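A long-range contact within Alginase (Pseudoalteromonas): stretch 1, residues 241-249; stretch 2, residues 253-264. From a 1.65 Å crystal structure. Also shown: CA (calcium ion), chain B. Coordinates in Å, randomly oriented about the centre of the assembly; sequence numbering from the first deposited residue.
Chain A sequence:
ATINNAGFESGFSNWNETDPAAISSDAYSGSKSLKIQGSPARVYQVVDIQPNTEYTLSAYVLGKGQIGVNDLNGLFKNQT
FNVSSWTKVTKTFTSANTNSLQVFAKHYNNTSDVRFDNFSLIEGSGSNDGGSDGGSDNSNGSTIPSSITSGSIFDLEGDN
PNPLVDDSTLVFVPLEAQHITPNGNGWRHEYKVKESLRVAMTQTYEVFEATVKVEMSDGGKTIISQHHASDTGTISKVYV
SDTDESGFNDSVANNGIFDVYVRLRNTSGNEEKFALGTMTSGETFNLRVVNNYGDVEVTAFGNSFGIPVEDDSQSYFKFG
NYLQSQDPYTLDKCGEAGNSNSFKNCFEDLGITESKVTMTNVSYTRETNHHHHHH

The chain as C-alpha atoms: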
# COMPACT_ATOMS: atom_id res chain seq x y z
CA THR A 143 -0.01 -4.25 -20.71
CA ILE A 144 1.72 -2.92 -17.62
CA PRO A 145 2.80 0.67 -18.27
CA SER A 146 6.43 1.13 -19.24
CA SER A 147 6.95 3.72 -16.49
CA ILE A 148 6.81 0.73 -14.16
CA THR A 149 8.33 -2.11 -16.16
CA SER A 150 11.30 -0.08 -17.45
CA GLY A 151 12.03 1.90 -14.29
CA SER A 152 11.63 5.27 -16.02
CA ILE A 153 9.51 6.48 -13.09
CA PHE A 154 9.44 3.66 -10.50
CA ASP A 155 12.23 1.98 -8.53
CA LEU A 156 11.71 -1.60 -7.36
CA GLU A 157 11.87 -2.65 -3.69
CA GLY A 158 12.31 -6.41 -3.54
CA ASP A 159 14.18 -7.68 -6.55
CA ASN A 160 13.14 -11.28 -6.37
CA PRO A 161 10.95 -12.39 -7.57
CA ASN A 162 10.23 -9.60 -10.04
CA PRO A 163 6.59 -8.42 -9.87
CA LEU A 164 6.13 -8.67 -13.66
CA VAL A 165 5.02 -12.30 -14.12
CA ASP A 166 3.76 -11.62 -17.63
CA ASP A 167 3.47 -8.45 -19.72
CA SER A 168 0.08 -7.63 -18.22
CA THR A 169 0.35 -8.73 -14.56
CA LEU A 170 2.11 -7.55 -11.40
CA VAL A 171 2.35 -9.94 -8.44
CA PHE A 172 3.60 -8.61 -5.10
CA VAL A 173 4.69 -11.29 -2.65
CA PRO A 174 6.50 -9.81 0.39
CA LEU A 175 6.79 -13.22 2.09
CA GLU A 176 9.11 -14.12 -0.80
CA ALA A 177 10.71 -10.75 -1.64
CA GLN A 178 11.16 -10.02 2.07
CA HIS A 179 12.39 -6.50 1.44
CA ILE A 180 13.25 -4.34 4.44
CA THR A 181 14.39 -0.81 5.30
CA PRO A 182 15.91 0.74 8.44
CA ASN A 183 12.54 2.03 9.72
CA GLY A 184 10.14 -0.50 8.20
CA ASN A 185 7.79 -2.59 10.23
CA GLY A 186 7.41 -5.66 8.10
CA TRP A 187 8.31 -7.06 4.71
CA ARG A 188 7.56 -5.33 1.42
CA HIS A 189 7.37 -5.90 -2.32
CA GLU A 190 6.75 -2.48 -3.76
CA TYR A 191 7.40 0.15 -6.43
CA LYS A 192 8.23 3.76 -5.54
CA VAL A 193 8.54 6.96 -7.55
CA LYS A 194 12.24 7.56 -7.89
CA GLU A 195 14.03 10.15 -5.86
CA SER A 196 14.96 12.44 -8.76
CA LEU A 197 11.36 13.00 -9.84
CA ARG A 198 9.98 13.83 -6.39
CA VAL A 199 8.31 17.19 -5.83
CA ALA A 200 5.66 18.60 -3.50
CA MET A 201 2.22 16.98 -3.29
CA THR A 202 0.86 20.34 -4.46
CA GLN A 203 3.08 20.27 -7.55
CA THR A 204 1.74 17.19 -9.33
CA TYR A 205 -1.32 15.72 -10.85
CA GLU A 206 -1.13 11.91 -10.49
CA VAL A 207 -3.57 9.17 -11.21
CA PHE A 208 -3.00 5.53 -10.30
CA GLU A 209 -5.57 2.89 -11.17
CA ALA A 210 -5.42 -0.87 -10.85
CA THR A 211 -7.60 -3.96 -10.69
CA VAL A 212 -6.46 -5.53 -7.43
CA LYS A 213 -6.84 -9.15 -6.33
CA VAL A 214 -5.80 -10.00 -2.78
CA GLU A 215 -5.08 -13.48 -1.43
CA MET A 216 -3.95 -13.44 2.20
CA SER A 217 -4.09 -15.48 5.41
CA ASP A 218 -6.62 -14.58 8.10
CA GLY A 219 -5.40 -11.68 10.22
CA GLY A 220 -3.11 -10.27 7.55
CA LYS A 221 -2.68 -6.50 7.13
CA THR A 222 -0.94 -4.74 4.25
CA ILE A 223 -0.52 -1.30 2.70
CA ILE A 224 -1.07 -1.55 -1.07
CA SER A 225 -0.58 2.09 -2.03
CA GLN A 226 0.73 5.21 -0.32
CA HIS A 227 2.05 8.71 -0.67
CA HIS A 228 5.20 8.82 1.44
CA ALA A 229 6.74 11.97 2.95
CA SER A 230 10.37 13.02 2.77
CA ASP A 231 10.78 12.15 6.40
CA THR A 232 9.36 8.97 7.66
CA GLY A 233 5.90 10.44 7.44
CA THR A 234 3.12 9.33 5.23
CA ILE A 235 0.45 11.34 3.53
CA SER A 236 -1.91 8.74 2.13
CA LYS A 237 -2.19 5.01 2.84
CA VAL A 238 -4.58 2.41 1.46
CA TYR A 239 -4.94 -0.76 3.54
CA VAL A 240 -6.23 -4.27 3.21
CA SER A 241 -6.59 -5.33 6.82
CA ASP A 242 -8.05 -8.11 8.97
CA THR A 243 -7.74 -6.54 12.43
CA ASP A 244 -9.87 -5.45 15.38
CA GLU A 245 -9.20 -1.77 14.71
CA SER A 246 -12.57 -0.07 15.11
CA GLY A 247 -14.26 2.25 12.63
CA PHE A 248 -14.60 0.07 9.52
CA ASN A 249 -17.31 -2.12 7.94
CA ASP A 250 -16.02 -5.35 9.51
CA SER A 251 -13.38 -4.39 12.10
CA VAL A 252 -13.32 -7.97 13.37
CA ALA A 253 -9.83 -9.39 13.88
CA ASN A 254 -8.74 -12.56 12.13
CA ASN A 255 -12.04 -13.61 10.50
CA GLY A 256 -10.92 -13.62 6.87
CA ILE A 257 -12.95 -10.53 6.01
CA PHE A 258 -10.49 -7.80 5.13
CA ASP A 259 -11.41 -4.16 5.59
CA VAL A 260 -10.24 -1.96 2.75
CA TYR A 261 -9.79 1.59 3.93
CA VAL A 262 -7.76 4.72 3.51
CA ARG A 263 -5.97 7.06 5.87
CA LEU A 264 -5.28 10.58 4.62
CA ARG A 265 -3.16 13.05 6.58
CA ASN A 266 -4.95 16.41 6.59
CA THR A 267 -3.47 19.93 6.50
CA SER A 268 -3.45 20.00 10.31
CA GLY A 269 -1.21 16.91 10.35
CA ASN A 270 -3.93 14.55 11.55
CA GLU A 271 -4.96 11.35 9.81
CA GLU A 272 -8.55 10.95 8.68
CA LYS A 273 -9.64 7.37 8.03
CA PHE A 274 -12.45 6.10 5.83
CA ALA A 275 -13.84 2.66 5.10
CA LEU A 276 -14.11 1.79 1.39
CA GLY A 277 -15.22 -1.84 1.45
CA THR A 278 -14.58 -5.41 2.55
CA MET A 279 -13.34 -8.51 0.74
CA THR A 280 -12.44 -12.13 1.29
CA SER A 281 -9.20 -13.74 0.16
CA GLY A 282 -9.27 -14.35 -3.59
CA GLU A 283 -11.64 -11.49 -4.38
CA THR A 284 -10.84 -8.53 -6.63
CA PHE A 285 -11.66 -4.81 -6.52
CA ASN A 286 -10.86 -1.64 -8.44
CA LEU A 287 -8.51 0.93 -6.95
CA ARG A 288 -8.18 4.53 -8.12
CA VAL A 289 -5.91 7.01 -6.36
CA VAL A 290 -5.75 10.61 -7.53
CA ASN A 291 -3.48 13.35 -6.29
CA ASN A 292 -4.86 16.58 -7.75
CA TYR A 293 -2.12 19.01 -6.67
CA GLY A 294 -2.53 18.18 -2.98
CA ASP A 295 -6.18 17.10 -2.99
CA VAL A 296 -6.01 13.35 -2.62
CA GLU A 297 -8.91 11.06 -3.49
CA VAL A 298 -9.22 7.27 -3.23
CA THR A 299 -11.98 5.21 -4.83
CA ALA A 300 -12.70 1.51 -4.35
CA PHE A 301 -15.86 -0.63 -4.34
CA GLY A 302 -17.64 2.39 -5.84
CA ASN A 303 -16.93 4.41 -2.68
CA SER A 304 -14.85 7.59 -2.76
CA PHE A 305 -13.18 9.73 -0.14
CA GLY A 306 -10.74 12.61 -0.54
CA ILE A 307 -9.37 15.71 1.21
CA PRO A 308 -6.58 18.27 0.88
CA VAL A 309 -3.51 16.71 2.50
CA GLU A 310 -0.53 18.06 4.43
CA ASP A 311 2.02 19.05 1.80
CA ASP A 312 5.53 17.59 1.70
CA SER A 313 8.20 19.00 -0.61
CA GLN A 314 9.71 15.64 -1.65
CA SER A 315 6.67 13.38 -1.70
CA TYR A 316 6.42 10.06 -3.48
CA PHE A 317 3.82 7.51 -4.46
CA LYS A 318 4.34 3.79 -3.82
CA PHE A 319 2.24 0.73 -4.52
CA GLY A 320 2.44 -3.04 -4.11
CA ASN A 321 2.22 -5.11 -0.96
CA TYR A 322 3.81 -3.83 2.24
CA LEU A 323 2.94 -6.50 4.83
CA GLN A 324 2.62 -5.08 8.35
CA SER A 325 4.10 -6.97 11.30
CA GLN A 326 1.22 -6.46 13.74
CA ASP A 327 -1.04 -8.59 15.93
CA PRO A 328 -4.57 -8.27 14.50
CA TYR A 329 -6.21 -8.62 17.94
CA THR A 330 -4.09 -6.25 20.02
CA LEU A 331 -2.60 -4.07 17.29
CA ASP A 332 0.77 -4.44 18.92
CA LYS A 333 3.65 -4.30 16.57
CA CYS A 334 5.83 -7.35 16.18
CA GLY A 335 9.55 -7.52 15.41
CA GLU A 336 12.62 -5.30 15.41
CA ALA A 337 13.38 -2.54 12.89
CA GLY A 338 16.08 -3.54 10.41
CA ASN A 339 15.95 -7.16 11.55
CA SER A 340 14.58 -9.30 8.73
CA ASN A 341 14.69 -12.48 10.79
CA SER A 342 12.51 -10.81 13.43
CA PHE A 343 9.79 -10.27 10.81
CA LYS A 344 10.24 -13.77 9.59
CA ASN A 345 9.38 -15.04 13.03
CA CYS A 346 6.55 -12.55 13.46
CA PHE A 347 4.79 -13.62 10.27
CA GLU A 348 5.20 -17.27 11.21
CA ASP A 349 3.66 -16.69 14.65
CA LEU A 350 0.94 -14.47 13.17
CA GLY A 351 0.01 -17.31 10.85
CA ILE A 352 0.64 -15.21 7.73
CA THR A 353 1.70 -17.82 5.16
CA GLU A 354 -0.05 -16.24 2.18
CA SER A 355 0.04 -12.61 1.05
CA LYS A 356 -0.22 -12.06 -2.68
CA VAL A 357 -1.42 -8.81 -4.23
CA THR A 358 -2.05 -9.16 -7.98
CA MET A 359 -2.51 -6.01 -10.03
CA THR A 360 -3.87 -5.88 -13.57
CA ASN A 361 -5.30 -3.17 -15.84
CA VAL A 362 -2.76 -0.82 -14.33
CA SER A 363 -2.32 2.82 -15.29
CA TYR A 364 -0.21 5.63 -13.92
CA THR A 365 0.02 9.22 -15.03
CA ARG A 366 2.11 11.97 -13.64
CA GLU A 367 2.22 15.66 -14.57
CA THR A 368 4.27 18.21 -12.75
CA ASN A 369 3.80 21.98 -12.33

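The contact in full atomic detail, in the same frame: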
# COMPACT_ATOMS: atom_id res chain seq x y z
N SER A 241 -6.88 -5.13 5.40
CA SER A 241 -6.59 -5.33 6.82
C SER A 241 -7.62 -6.20 7.52
O SER A 241 -8.82 -5.96 7.42
CB SER A 241 -6.51 -3.95 7.50
OG SER A 241 -6.37 -4.05 8.90
N ASP A 242 -7.15 -7.19 8.28
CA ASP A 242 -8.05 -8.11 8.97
C ASP A 242 -7.85 -8.01 10.48
O ASP A 242 -7.55 -8.99 11.14
CB ASP A 242 -7.82 -9.55 8.48
CG ASP A 242 -8.85 -10.55 9.01
OD1 ASP A 242 -9.88 -10.10 9.55
OD2 ASP A 242 -8.65 -11.78 8.89
N THR A 243 -8.01 -6.80 11.01
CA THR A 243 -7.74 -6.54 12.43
C THR A 243 -8.98 -6.12 13.20
O THR A 243 -10.07 -5.97 12.64
CB THR A 243 -6.72 -5.42 12.64
OG1 THR A 243 -7.35 -4.16 12.38
CG2 THR A 243 -5.50 -5.60 11.73
N ASP A 244 -8.79 -5.89 14.50
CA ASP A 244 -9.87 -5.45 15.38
C ASP A 244 -9.91 -3.93 15.50
O ASP A 244 -10.61 -3.39 16.36
CB ASP A 244 -9.69 -6.05 16.78
CG ASP A 244 -10.76 -7.06 17.14
OD1 ASP A 244 -11.63 -7.35 16.30
OD2 ASP A 244 -10.72 -7.58 18.28
N GLU A 245 -9.16 -3.22 14.65
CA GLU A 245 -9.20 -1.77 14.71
C GLU A 245 -10.62 -1.32 14.41
O GLU A 245 -11.20 -1.73 13.40
CB GLU A 245 -8.23 -1.11 13.73
CG GLU A 245 -8.40 0.41 13.70
CD GLU A 245 -7.37 1.12 12.83
OE1 GLU A 245 -7.61 2.31 12.51
OE2 GLU A 245 -6.33 0.50 12.48
N SER A 246 -11.18 -0.50 15.28
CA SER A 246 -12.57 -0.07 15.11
C SER A 246 -12.72 1.01 14.04
O SER A 246 -11.75 1.68 13.68
CB SER A 246 -13.16 0.42 16.44
OG SER A 246 -12.46 1.55 16.94
N GLY A 247 -13.94 1.17 13.54
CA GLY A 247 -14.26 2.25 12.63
C GLY A 247 -14.49 1.85 11.18
O GLY A 247 -14.72 2.72 10.34
N PHE A 248 -14.44 0.56 10.89
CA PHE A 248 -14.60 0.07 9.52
C PHE A 248 -15.82 -0.84 9.40
O PHE A 248 -16.50 -1.09 10.40
CB PHE A 248 -13.32 -0.65 9.05
CG PHE A 248 -12.05 0.14 9.31
CD1 PHE A 248 -11.90 1.41 8.79
CD2 PHE A 248 -11.03 -0.39 10.08
CE1 PHE A 248 -10.75 2.14 9.02
CE2 PHE A 248 -9.87 0.34 10.32
CZ PHE A 248 -9.73 1.61 9.78
N ASN A 249 -16.11 -1.30 8.19
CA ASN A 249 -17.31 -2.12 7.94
C ASN A 249 -17.31 -3.45 8.69
O ASN A 249 -18.37 -3.91 9.13
CB ASN A 249 -17.49 -2.40 6.45
CG ASN A 249 -17.80 -1.15 5.64
OD1 ASN A 249 -17.81 -0.04 6.16
ND2 ASN A 249 -18.02 -1.34 4.35
N ALA A 253 -11.15 -8.80 14.08
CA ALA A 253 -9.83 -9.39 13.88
C ALA A 253 -9.89 -10.84 13.42
O ALA A 253 -10.66 -11.64 13.94
CB ALA A 253 -8.99 -9.28 15.15
N ASN A 254 -9.06 -11.17 12.43
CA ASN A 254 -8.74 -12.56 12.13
C ASN A 254 -9.92 -13.43 11.69
O ASN A 254 -9.94 -14.63 11.97
CB ASN A 254 -8.06 -13.19 13.37
CG ASN A 254 -7.24 -14.42 13.03
OD1 ASN A 254 -6.64 -14.51 11.96
ND2 ASN A 254 -7.21 -15.39 13.95
N ASN A 255 -10.89 -12.84 10.98
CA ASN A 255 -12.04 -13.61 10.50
C ASN A 255 -12.08 -13.80 8.98
O ASN A 255 -13.06 -14.32 8.45
CB ASN A 255 -13.35 -13.02 11.00
CG ASN A 255 -13.74 -11.76 10.26
OD1 ASN A 255 -12.90 -11.15 9.62
ND2 ASN A 255 -15.01 -11.38 10.33
N GLY A 256 -11.02 -13.39 8.30
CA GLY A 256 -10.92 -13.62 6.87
C GLY A 256 -11.60 -12.55 6.04
O GLY A 256 -11.48 -12.53 4.82
N ILE A 257 -12.32 -11.65 6.70
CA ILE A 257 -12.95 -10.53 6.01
C ILE A 257 -12.06 -9.31 6.16
O ILE A 257 -11.93 -8.75 7.24
CB ILE A 257 -14.35 -10.22 6.57
CG1 ILE A 257 -15.26 -11.45 6.42
CG2 ILE A 257 -14.96 -9.01 5.86
CD1 ILE A 257 -16.67 -11.23 6.97
N PHE A 258 -11.42 -8.91 5.07
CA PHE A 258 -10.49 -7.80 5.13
C PHE A 258 -11.21 -6.49 4.91
O PHE A 258 -11.99 -6.36 3.97
CB PHE A 258 -9.39 -7.98 4.08
CG PHE A 258 -8.59 -9.22 4.26
CD1 PHE A 258 -9.00 -10.41 3.67
CD2 PHE A 258 -7.46 -9.22 5.06
CE1 PHE A 258 -8.26 -11.58 3.85
CE2 PHE A 258 -6.72 -10.38 5.25
CZ PHE A 258 -7.13 -11.56 4.65
N ASP A 259 -10.97 -5.53 5.80
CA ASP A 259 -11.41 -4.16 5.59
C ASP A 259 -10.47 -3.51 4.58
O ASP A 259 -9.25 -3.68 4.64
CB ASP A 259 -11.36 -3.39 6.90
CG ASP A 259 -12.41 -3.86 7.88
OD1 ASP A 259 -13.61 -3.73 7.57
OD2 ASP A 259 -12.03 -4.38 8.95
N VAL A 260 -11.05 -2.75 3.66
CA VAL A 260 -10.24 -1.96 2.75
C VAL A 260 -10.57 -0.52 3.08
O VAL A 260 -11.72 -0.11 3.03
CB VAL A 260 -10.59 -2.23 1.27
CG1 VAL A 260 -9.73 -1.34 0.37
CG2 VAL A 260 -10.42 -3.70 0.94
N TYR A 261 -9.56 0.24 3.48
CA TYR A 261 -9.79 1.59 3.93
C TYR A 261 -8.61 2.47 3.62
O TYR A 261 -7.53 1.98 3.23
CB TYR A 261 -10.09 1.63 5.45
CG TYR A 261 -8.98 1.11 6.35
CD1 TYR A 261 -7.99 1.97 6.83
CD2 TYR A 261 -8.95 -0.21 6.73
CE1 TYR A 261 -7.00 1.50 7.67
CE2 TYR A 261 -7.95 -0.69 7.58
CZ TYR A 261 -6.98 0.17 8.04
OH TYR A 261 -5.99 -0.31 8.87
N VAL A 262 -8.81 3.77 3.78
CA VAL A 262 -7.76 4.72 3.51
C VAL A 262 -7.53 5.62 4.71
O VAL A 262 -8.47 5.97 5.44
CB VAL A 262 -8.10 5.56 2.25
CG1 VAL A 262 -9.40 6.34 2.48
CG2 VAL A 262 -6.95 6.49 1.93
N ARG A 263 -6.28 5.97 4.95
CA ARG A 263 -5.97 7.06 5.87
C ARG A 263 -5.31 8.16 5.07
O ARG A 263 -4.37 7.89 4.30
CB ARG A 263 -5.00 6.61 6.95
CG ARG A 263 -5.60 5.65 7.96
CD ARG A 263 -4.57 5.18 8.97
NE ARG A 263 -5.26 4.57 10.10
CZ ARG A 263 -5.62 5.24 11.19
NH1 ARG A 263 -5.32 6.53 11.29
NH2 ARG A 263 -6.27 4.63 12.17
N LEU A 264 -5.81 9.38 5.26
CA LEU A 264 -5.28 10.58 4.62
C LEU A 264 -4.86 11.59 5.68
O LEU A 264 -5.65 11.95 6.55
CB LEU A 264 -6.34 11.22 3.72
CG LEU A 264 -6.87 10.34 2.59
CD1 LEU A 264 -7.99 11.06 1.82
CD2 LEU A 264 -5.73 9.96 1.65
CA CA B . -11.94 -8.92 9.61
O HOH W 1 -5.96 -2.06 11.26
O HOH W 2 -8.89 -4.06 9.88
O HOH W 3 -11.12 -6.60 10.06
O HOH W 4 -4.95 1.77 10.46
O HOH W 5 -14.26 -1.60 5.85

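Stretch 2 enters as a loop and leaves as a strand, and stretch 1, which is mostly irregular, follows its flank; together they bury 768 Å². At Ala253 the backbone lies 3.8 Å, CA to CA, from Thr243, and its N donates to Asp244 OD1 at 2.7 Å with an N-H...O angle of 159°. Thr243 O is also near Ala253 N, at 3.4 Å, but the angle is too poor for a hydrogen bond. Asn254 N then donates to Asp242 O (2.9 Å, 167°).

The Asp242 carboxylate accepts the next two amides: Asn255 N reaches OD1 at 3.3 Å and Gly256 N reaches OD2 at 2.9 Å. OD1 has a second role, binding the calcium ion CA at 2.4 Å. Asn255 OD1 and Ile257 O each bind the same ion at 2.4 Å, which explains why Asp242 OD1 and Asn255 OD1 sit 3.2 Å apart without a proton between them. Gly256 has phi/psi of 86/-8, where a CB would jam against the preceding carbonyl O.

Phe258 CD2 packs 3.5 Å from Asp242 CB. Asp259 forms the one beta bridge, an antiparallel pair with Ser241: Ser241 N to Asp259 O is 2.9 Å, and Asp259 N to Ser241 O is 2.7 Å. Beyond the bridge, water 5 donates to Asp259 OD1 (2.8 Å) and accepts from Asn249 N (3.0 Å).

From Tyr261 onward side chains carry the contact. Its ring stacks face-to-face on Phe248, with centroids 3.8 Å apart and planes at 14°, while Ser241 CB approaches Tyr261 CE2 obliquely at 3.6 Å. Water 1 donates to both Tyr261 OH (3.0 Å) and Glu245 OE2 (2.9 Å). Arg263 closes the interface with a salt bridge, NH2 to Glu245 OE1 at 2.7 Å; the carboxylate oxygen lies near the guanidinium plane, at its edge, as an N-H donor requires.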